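Nitrogenase molybdenum-iron protein alpha chain (Clostridium pasteurianum, PDB 4WES) binds the iron-molybdenum cofactor and, shared with the beta chain, the [8Fe-7S] cluster of nitrogenase, which reduces dinitrogen to ammonium. Local coordinates at residues Glu294-Arg297 with Asp298-Lys301; Thr309-Thr312 with Glu313-Ala317; Lys122-Asp125 with Ala126-Ala130. One frame throughout, in Å; residues are numbered along the deposited sequence.

Interaction 1: residues Glu294-Arg297 with Asp298-Lys301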
ATOM      1  N   GLU A 294       5.302  28.744 -36.306  1.00 11.79           N
ATOM      2  CA  GLU A 294       6.351  29.134 -37.273  1.00 12.04           C
ATOM      3  C   GLU A 294       6.751  27.921 -38.123  1.00 11.65           C
ATOM      4  O   GLU A 294       6.903  28.043 -39.344  1.00 13.18           O
ATOM      5  CB  GLU A 294       7.575  29.711 -36.558  1.00 14.02           C
ATOM      6  CG  GLU A 294       8.738  30.028 -37.463  1.00 19.71           C
ATOM      7  CD  GLU A 294       9.871  30.736 -36.735  1.00 30.45           C
ATOM      8  OE1 GLU A 294      10.241  30.311 -35.622  1.00 42.88           O
ATOM      9  OE2 GLU A 294      10.380  31.727 -37.292  1.00 35.43           O
ATOM     10  N   THR A 295       6.921  26.766 -37.477  1.00 11.32           N
ATOM     11  CA  THR A 295       7.293  25.546 -38.189  1.00 11.08           C
ATOM     12  C   THR A 295       6.240  25.216 -39.257  1.00 11.92           C
ATOM     13  O   THR A 295       6.575  24.943 -40.417  1.00 12.15           O
ATOM     14  CB  THR A 295       7.398  24.379 -37.200  1.00 11.44           C
ATOM     15  OG1 THR A 295       8.463  24.610 -36.271  1.00 12.52           O
ATOM     16  CG2 THR A 295       7.645  23.072 -37.944  1.00 12.46           C
ATOM     17  N   LEU A 296       4.980  25.186 -38.869  1.00 11.04           N
ATOM     18  CA  LEU A 296       3.917  24.812 -39.789  1.00 10.55           C
ATOM     19  C   LEU A 296       3.843  25.804 -40.938  1.00 11.97           C
ATOM     20  O   LEU A 296       3.596  25.441 -42.089  1.00 12.35           O
ATOM     21  CB  LEU A 296       2.580  24.722 -39.059  1.00 12.11           C
ATOM     22  CG  LEU A 296       2.472  23.611 -38.014  1.00 12.12           C
ATOM     23  CD1 LEU A 296       1.136  23.739 -37.283  1.00 12.72           C
ATOM     24  CD2 LEU A 296       2.591  22.244 -38.662  1.00 13.23           C
ATOM     25  N   ARG A 297       4.013  27.090 -40.650  1.00 11.70           N
ATOM     26  CA  ARG A 297       3.993  28.098 -41.697  1.00 12.61           C
ATOM     27  C   ARG A 297       5.206  27.982 -42.633  1.00 12.82           C
ATOM     28  O   ARG A 297       5.074  28.152 -43.846  1.00 14.23           O
ATOM     29  CB  ARG A 297       3.849  29.495 -41.097  1.00 13.43           C
ATOM     30  CG  ARG A 297       2.445  29.724 -40.539  1.00 13.44           C
ATOM     31  CD  ARG A 297       2.317  31.006 -39.766  1.00 14.66           C
ATOM     32  NE  ARG A 297       0.929  31.192 -39.425  1.00 15.68           N
ATOM     33  CZ  ARG A 297       0.490  32.058 -38.521  1.00 16.72           C
ATOM     34  NH1 ARG A 297       1.351  32.775 -37.811  1.00 18.01           N
ATOM     35  NH2 ARG A 297      -0.803  32.176 -38.315  1.00 18.46           N
ATOM     36  N   ASP A 298       6.357  27.613 -42.093  1.00 12.90           N
ATOM     37  CA  ASP A 298       7.533  27.392 -42.949  1.00 13.18           C
ATOM     38  C   ASP A 298       7.315  26.198 -43.879  1.00 13.20           C
ATOM     39  O   ASP A 298       7.695  26.221 -45.056  1.00 13.87           O
ATOM     40  CB  ASP A 298       8.767  27.126 -42.089  1.00 13.99           C
ATOM     41  CG  ASP A 298       9.345  28.374 -41.422  1.00 14.84           C
ATOM     42  OD1 ASP A 298       9.052  29.497 -41.860  1.00 17.27           O
ATOM     43  OD2 ASP A 298      10.185  28.193 -40.527  1.00 16.13           O
ATOM     44  N   MET A 299       6.735  25.138 -43.322  1.00 12.67           N
ATOM     45  CA  MET A 299       6.464  23.933 -44.105  1.00 12.75           C
ATOM     46  C   MET A 299       5.502  24.280 -45.239  1.00 13.35           C
ATOM     47  O   MET A 299       5.707  23.885 -46.398  1.00 14.53           O
ATOM     48  CB  MET A 299       5.832  22.853 -43.241  1.00 13.60           C
ATOM     49  CG  MET A 299       6.766  22.267 -42.226  1.00 13.38           C
ATOM     50  SD  MET A 299       5.914  21.103 -41.149  1.00 15.37           S
ATOM     51  CE  MET A 299       5.610  19.791 -42.328  1.00 15.35           C
ATOM     52  N   ALA A 300       4.453  25.052 -44.953  1.00 13.63           N
ATOM     53  CA  ALA A 300       3.474  25.409 -45.969  1.00 14.40           C
ATOM     54  C   ALA A 300       4.126  26.260 -47.062  1.00 14.39           C
ATOM     55  O   ALA A 300       3.828  26.104 -48.241  1.00 16.30           O
ATOM     56  CB  ALA A 300       2.305  26.151 -45.350  1.00 15.48           C
ATOM     57  N   LYS A 301       5.045  27.140 -46.691  1.00 13.95           N
ATOM     58  CA  LYS A 301       5.767  27.922 -47.680  1.00 15.42           C
ATOM     59  C   LYS A 301       6.586  27.032 -48.620  1.00 15.74           C
ATOM     60  O   LYS A 301       6.645  27.274 -49.824  1.00 16.56           O
ATOM     61  CB  LYS A 301       6.665  28.956 -47.017  1.00 15.94           C
ATOM     62  CG  LYS A 301       5.902  30.130 -46.416  1.00 16.24           C
ATOM     63  CD  LYS A 301       6.751  31.026 -45.539  1.00 19.64           C
ATOM     64  CE  LYS A 301       5.870  32.045 -44.842  1.00 25.75           C
ATOM     65  NZ  LYS A 301       6.645  32.900 -43.926  1.00 29.20           N
TER

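Interaction 2: residues Thr309-Thr312 with Glu313-Ala317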
ATOM      1  N   THR A 309      -1.858  25.105 -47.430  1.00 17.90           N
ATOM      2  CA  THR A 309      -1.773  26.395 -46.775  1.00 16.96           C
ATOM      3  C   THR A 309      -3.059  26.769 -46.028  1.00 18.04           C
ATOM      4  O   THR A 309      -3.038  27.204 -44.862  1.00 18.26           O
ATOM      5  CB  THR A 309      -1.368  27.463 -47.782  1.00 20.19           C
ATOM      6  OG1 THR A 309      -0.036  27.190 -48.233  1.00 21.58           O
ATOM      7  CG2 THR A 309      -1.439  28.848 -47.163  1.00 25.67           C
ATOM      8  N   LYS A 310      -4.190  26.546 -46.694  1.00 19.62           N
ATOM      9  CA  LYS A 310      -5.488  26.816 -46.110  1.00 21.18           C
ATOM     10  C   LYS A 310      -5.705  25.976 -44.858  1.00 17.49           C
ATOM     11  O   LYS A 310      -6.122  26.501 -43.815  1.00 19.16           O
ATOM     12  CB  LYS A 310      -6.588  26.529 -47.143  1.00 24.92           C
ATOM     13  CG  LYS A 310      -8.013  26.698 -46.630  1.00 29.06           C
ATOM     14  CD  LYS A 310      -9.027  26.150 -47.629  1.00 39.87           C
ATOM     15  CE  LYS A 310     -10.443  26.146 -47.096  1.00 57.21           C
ATOM     16  NZ  LYS A 310     -11.141  27.427 -47.393  1.00118.20           N
ATOM     17  N   ARG A 311      -5.434  24.672 -44.956  1.00 17.47           N
ATOM     18  CA  ARG A 311      -5.639  23.766 -43.834  1.00 18.66           C
ATOM     19  C   ARG A 311      -4.680  24.114 -42.713  1.00 16.03           C
ATOM     20  O   ARG A 311      -5.018  23.963 -41.549  1.00 17.07           O
ATOM     21  CB  ARG A 311      -5.422  22.290 -44.238  1.00 22.36           C
ATOM     22  CG  ARG A 311      -6.585  21.654 -44.932  1.00 25.55           C
ATOM     23  CD  ARG A 311      -7.808  21.622 -44.020  1.00 25.42           C
ATOM     24  NE  ARG A 311      -7.690  20.599 -42.995  1.00 28.06           N
ATOM     25  CZ  ARG A 311      -8.202  20.675 -41.771  1.00 25.12           C
ATOM     26  NH1 ARG A 311      -8.056  19.663 -40.931  1.00 27.58           N
ATOM     27  NH2 ARG A 311      -8.855  21.750 -41.381  1.00 24.15           N
ATOM     28  N   THR A 312      -3.473  24.552 -43.058  1.00 14.90           N
ATOM     29  CA  THR A 312      -2.476  24.934 -42.044  1.00 14.27           C
ATOM     30  C   THR A 312      -3.076  25.998 -41.122  1.00 14.50           C
ATOM     31  O   THR A 312      -3.057  25.877 -39.890  1.00 14.82           O
ATOM     32  CB  THR A 312      -1.143  25.428 -42.670  1.00 14.72           C
ATOM     33  OG1 THR A 312      -0.499  24.345 -43.332  1.00 15.19           O
ATOM     34  CG2 THR A 312      -0.178  25.958 -41.642  1.00 14.90           C
ATOM     35  N   GLU A 313      -3.636  27.030 -41.724  1.00 14.70           N
ATOM     36  CA  GLU A 313      -4.197  28.125 -40.929  1.00 16.17           C
ATOM     37  C   GLU A 313      -5.460  27.699 -40.185  1.00 15.59           C
ATOM     38  O   GLU A 313      -5.683  28.120 -39.048  1.00 16.87           O
ATOM     39  CB  GLU A 313      -4.398  29.386 -41.773  1.00 17.19           C
ATOM     40  CG  GLU A 313      -3.083  29.939 -42.290  1.00 17.65           C
ATOM     41  CD  GLU A 313      -2.141  30.353 -41.179  1.00 17.77           C
ATOM     42  OE1 GLU A 313      -0.931  30.144 -41.321  1.00 18.96           O
ATOM     43  OE2 GLU A 313      -2.596  30.895 -40.153  1.00 19.80           O
ATOM     44  N   GLU A 314      -6.299  26.867 -40.802  1.00 15.62           N
ATOM     45  CA  GLU A 314      -7.484  26.366 -40.096  1.00 16.36           C
ATOM     46  C   GLU A 314      -7.080  25.569 -38.861  1.00 15.67           C
ATOM     47  O   GLU A 314      -7.680  25.731 -37.790  1.00 16.04           O
ATOM     48  CB  GLU A 314      -8.341  25.472 -40.992  1.00 19.12           C
ATOM     49  CG  GLU A 314      -9.027  26.240 -42.093  1.00 22.79           C
ATOM     50  CD  GLU A 314      -9.723  25.358 -43.107  1.00 25.05           C
ATOM     51  OE1 GLU A 314      -9.567  24.107 -43.080  1.00 26.61           O
ATOM     52  OE2 GLU A 314     -10.442  25.959 -43.933  1.00 30.35           O
ATOM     53  N   VAL A 315      -6.112  24.665 -39.016  1.00 14.81           N
ATOM     54  CA  VAL A 315      -5.703  23.825 -37.903  1.00 14.65           C
ATOM     55  C   VAL A 315      -5.029  24.633 -36.793  1.00 13.48           C
ATOM     56  O   VAL A 315      -5.328  24.433 -35.621  1.00 13.90           O
ATOM     57  CB  VAL A 315      -4.820  22.663 -38.399  1.00 14.38           C
ATOM     58  CG1 VAL A 315      -4.192  21.906 -37.246  1.00 15.45           C
ATOM     59  CG2 VAL A 315      -5.651  21.714 -39.278  1.00 16.62           C
ATOM     60  N   ILE A 316      -4.159  25.559 -37.171  1.00 13.44           N
ATOM     61  CA  ILE A 316      -3.531  26.456 -36.175  1.00 13.55           C
ATOM     62  C   ILE A 316      -4.628  27.164 -35.373  1.00 13.98           C
ATOM     63  O   ILE A 316      -4.593  27.178 -34.133  1.00 13.91           O
ATOM     64  CB  ILE A 316      -2.578  27.472 -36.839  1.00 13.30           C
ATOM     65  CG1 ILE A 316      -1.303  26.773 -37.321  1.00 13.70           C
ATOM     66  CG2 ILE A 316      -2.234  28.597 -35.872  1.00 15.13           C
ATOM     67  CD1 ILE A 316      -0.464  27.625 -38.219  1.00 14.66           C
ATOM     68  N   ALA A 317      -5.612  27.739 -36.060  1.00 14.45           N
ATOM     69  CA  ALA A 317      -6.618  28.510 -35.356  1.00 14.73           C
ATOM     70  C   ALA A 317      -7.451  27.645 -34.408  1.00 14.79           C
ATOM     71  O   ALA A 317      -7.722  28.060 -33.269  1.00 15.64           O
ATOM     72  CB  ALA A 317      -7.519  29.216 -36.344  1.00 16.26           C
TER

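Interaction 3: residues Lys122-Asp125 with Ala126-Ala130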
ATOM      1  N   LYS A 122      30.768 -15.306 -27.590  1.00 11.23           N
ATOM      2  CA  LYS A 122      29.557 -15.055 -26.858  1.00 10.99           C
ATOM      3  C   LYS A 122      28.646 -14.114 -27.637  1.00 10.96           C
ATOM      4  O   LYS A 122      27.430 -14.263 -27.653  1.00 10.68           O
ATOM      5  CB  LYS A 122      29.861 -14.489 -25.470  1.00 11.15           C
ATOM      6  CG  LYS A 122      28.653 -14.458 -24.540  1.00 11.65           C
ATOM      7  CD  LYS A 122      29.009 -14.080 -23.119  1.00 11.49           C
ATOM      8  CE  LYS A 122      27.883 -14.375 -22.156  1.00 11.85           C
ATOM      9  NZ  LYS A 122      28.219 -13.852 -20.800  1.00 12.38           N
ATOM     10  N   LEU A 123      29.250 -13.119 -28.290  1.00 10.66           N
ATOM     11  CA  LEU A 123      28.476 -12.201 -29.102  1.00 10.03           C
ATOM     12  C   LEU A 123      27.772 -12.948 -30.247  1.00  9.45           C
ATOM     13  O   LEU A 123      26.584 -12.751 -30.487  1.00 10.29           O
ATOM     14  CB  LEU A 123      29.340 -11.080 -29.665  1.00 10.60           C
ATOM     15  CG  LEU A 123      28.662 -10.107 -30.584  1.00 10.48           C
ATOM     16  CD1 LEU A 123      27.472  -9.438 -29.920  1.00 11.47           C
ATOM     17  CD2 LEU A 123      29.669  -9.101 -31.084  1.00 12.61           C
ATOM     18  N   LYS A 124      28.515 -13.782 -30.977  1.00 10.19           N
ATOM     19  CA  LYS A 124      27.890 -14.589 -32.037  1.00 10.43           C
ATOM     20  C   LYS A 124      26.724 -15.382 -31.476  1.00 10.27           C
ATOM     21  O   LYS A 124      25.627 -15.400 -32.050  1.00 10.24           O
ATOM     22  CB  LYS A 124      28.938 -15.565 -32.609  1.00 11.37           C
ATOM     23  CG  LYS A 124      28.344 -16.669 -33.469  1.00 13.08           C
ATOM     24  CD  LYS A 124      29.399 -17.568 -34.077  1.00 15.24           C
ATOM     25  CE  LYS A 124      30.217 -18.307 -33.068  1.00 24.45           C
ATOM     26  NZ  LYS A 124      29.488 -19.422 -32.393  1.00 31.09           N
ATOM     27  N   ASP A 125      26.951 -16.073 -30.368  1.00  9.89           N
ATOM     28  CA  ASP A 125      25.919 -16.903 -29.797  1.00 10.54           C
ATOM     29  C   ASP A 125      24.714 -16.119 -29.324  1.00 10.02           C
ATOM     30  O   ASP A 125      23.567 -16.565 -29.484  1.00 10.38           O
ATOM     31  CB  ASP A 125      26.471 -17.778 -28.674  1.00 10.70           C
ATOM     32  CG  ASP A 125      27.457 -18.840 -29.141  1.00 12.39           C
ATOM     33  OD1 ASP A 125      27.540 -19.135 -30.348  1.00 13.10           O
ATOM     34  OD2 ASP A 125      28.152 -19.410 -28.236  1.00 13.73           O
ATOM     35  N   ALA A 126      24.954 -14.907 -28.806  1.00  9.81           N
ATOM     36  CA  ALA A 126      23.857 -14.039 -28.390  1.00  9.27           C
ATOM     37  C   ALA A 126      23.046 -13.538 -29.563  1.00  9.14           C
ATOM     38  O   ALA A 126      21.818 -13.433 -29.493  1.00  9.42           O
ATOM     39  CB  ALA A 126      24.384 -12.867 -27.574  1.00  9.43           C
ATOM     40  N   ILE A 127      23.721 -13.193 -30.662  1.00  9.10           N
ATOM     41  CA  ILE A 127      23.005 -12.791 -31.874  1.00  9.42           C
ATOM     42  C   ILE A 127      22.081 -13.917 -32.354  1.00  9.45           C
ATOM     43  O   ILE A 127      20.912 -13.697 -32.693  1.00  9.85           O
ATOM     44  CB  ILE A 127      23.969 -12.369 -32.989  1.00  9.71           C
ATOM     45  CG1 ILE A 127      24.730 -11.086 -32.621  1.00  9.86           C
ATOM     46  CG2 ILE A 127      23.243 -12.190 -34.326  1.00 10.74           C
ATOM     47  CD1 ILE A 127      25.966 -10.866 -33.469  1.00 10.06           C
ATOM     48  N   HIS A 128      22.610 -15.137 -32.400  1.00  9.69           N
ATOM     49  CA  HIS A 128      21.784 -16.269 -32.819  1.00 10.19           C
ATOM     50  C   HIS A 128      20.641 -16.546 -31.846  1.00  9.63           C
ATOM     51  O   HIS A 128      19.534 -16.825 -32.305  1.00 10.39           O
ATOM     52  CB  HIS A 128      22.622 -17.511 -33.003  1.00 11.38           C
ATOM     53  CG  HIS A 128      23.434 -17.488 -34.263  1.00 13.19           C
ATOM     54  ND1 HIS A 128      22.986 -18.044 -35.437  1.00 14.43           N
ATOM     55  CD2 HIS A 128      24.652 -16.949 -34.540  1.00 15.92           C
ATOM     56  CE1 HIS A 128      23.900 -17.854 -36.372  1.00 15.22           C
ATOM     57  NE2 HIS A 128      24.926 -17.199 -35.858  1.00 15.55           N
ATOM     58  N   GLU A 129      20.858 -16.441 -30.535  1.00  9.83           N
ATOM     59  CA  GLU A 129      19.741 -16.585 -29.600  1.00  8.86           C
ATOM     60  C   GLU A 129      18.699 -15.517 -29.813  1.00  9.96           C
ATOM     61  O   GLU A 129      17.509 -15.820 -29.815  1.00 10.13           O
ATOM     62  CB  GLU A 129      20.236 -16.610 -28.156  1.00  9.98           C
ATOM     63  CG  GLU A 129      20.938 -17.894 -27.776  1.00 10.53           C
ATOM     64  CD  GLU A 129      21.518 -17.961 -26.365  1.00 10.79           C
ATOM     65  OE1 GLU A 129      21.486 -16.975 -25.627  1.00 12.28           O
ATOM     66  OE2 GLU A 129      22.003 -19.067 -26.017  1.00 13.19           O
ATOM     67  N   ALA A 130      19.130 -14.268 -30.009  1.00  9.05           N
ATOM     68  CA  ALA A 130      18.158 -13.206 -30.251  1.00  9.02           C
ATOM     69  C   ALA A 130      17.337 -13.469 -31.509  1.00  9.99           C
ATOM     70  O   ALA A 130      16.127 -13.261 -31.533  1.00 10.37           O
ATOM     71  CB  ALA A 130      18.856 -11.876 -30.369  1.00  9.70           C
TER

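Interaction 1: residues Glu294-Arg297 with Asp298-Lys301
Two successive turns of the amphipathic helix 289-303 meet here, and side chains four residues apart, E294 with D298 and T295 with M299, run side by side over the backbone bonds that join the turns. D298 N donates to E294 O at 2.8 Å, and the M299 N to T295 O bond of 2.9 Å is a little straighter, with an N-H...O angle of 161°. The same i to i+4 spacing repeats from A300 N to L296 O and from K301 N to R297 O.

On the buried side, M299 sets CG 3.2 Å from T295 O, beside its own backbone N (chi1 -69°); the extended second torsion then carries SD alongside T295 CG2 at 4.1 Å, and the bend at the third turns only CE. L296 CD2 reaches SD from the neighbouring position, at 4.3 Å. This face of the helix packs into a small three-helix cluster: L296 and M299 lean on L229 of helix 221-232, while L296 and A300 lie against T312 of helix 306-334. T295 turns its hydroxyl back along the chain to G291 O and the N of N285.

E294 at the surface and the more buried D298 form an acidic pair. Their carboxylate planes are 36° apart, and E294 OE2 lies 4.8 Å from D298 OD2, close enough that the like charges probably raise each other's proton affinity somewhat. E294 touches D298 through its aliphatic part instead, CG standing 3.9 Å from OD2.

Interaction 2: residues Thr309-Thr312 with Glu313-Ala317
R311 and E314 cross at about a right angle on helix 306-334, the arginine folding forward to reach the glutamate three residues on. Bends at its second and third torsions turn the guanidinium along the helix, and NH2 gives E314 OE1 a nearly straight bond of 3.0 Å, with an N-H...O angle of 168°. OE1 lies at the guanidinium edge and accepts through its anti lone pair, although the two planar groups are turned 60° from each other. V315 CG2 sits over one guanidinium face, offset toward the rim and 3.6 Å from NH1. This methyl group and the in-plane carboxylate oxygen probably help to fix the rotation of the group, together with the hydrogen bond that NH1 donates to K231 O.

The close-fitting side is the one turned to the neighbouring helices. T312 and I316 point the same way, with T312 CG2 3.8 Å from I316 CD1, and the I316 N to T312 O bond below them is 3.0 Å long. These two side chains and V315 form the buried face of an amphipathic helix: I316 meets L296 of helix 289-303, and V315 meets V228 and I232 of helix 221-232. T312 keeps its hydroxyl within its own helix, on L308 O.

Toward solvent the contact slackens. K310 approaches the other carboxylate oxygen of E314, but its NZ makes only a long salt bridge of 3.8 Å to OE2; the methylene CE comes closer, at 3.2 Å. E314 therefore links two basic side chains in an i-4, i-3 salt-bridge network, held firmly by R311 and weakly by K310. E313 turns to another partner, R297 of helix 289-303.

Interaction 3: residues Lys122-Asp125 with Ala126-Ala130
A first torsion of -75° swings the H128 imidazole back toward the preceding turn of the helix, where its edge meets the carbonyl of K124: CD2 lies 3.1 Å from K124 O, near the ring plane. That oxygen also accepts H128 N at 3.0 Å, so the ring carbon approaches an acceptor already used by the main chain. K124 itself (chi1 166°) leads outward from the helix, and the folded-back ring brings H128 CD2 to 3.9 Å from K124 CG. Farther out, K124 bends at its last two torsions and brings NZ to D125 OD1, a 2.8 Å salt bridge between adjacent residues that meets the oxygen on the syn side, 31° out of the carboxylate plane.

Helix 120-134 covers the parallel sheet containing strands 69-74 and 138-143, in the layered alpha/beta manner, and L123 and I127 face that sheet. L123 CG stands 4.0 Å from I127 CD1, above the 2.9 Å bond from I127 N to L123 O. L123 meets H74 and V141, whereas I127 reaches I72 and I139 of the sheet, and A161 of helix 154-165.

A further flank of the helix faces the beta chain. E129, its CG 3.4 Å from D125 O, uses its carboxylate to accept backbone N-H groups of K13, A14 and L15 of the beta chain.

Interactions 1 and 2 belong to consecutive helices, 289-303 and 306-334, which pack against each other; the centres of the two interactions are about 10 Å apart, whereas interaction 3 lies on helix 120-134, about 47 and 51 Å from their centres. Interaction 1 is the most buried of the three. It is joined to interaction 2 by the salt bridge from R297 NE to E313 OE1, 2.9 Å long, and by apolar packing between the helices. Interaction 2 adds charge pairing within its helix, whereas interaction 1 sets two carboxylates side by side. Interaction 3 combines sheet-facing aliphatic groups with contacts to the beta chain, which touches neither of the other two.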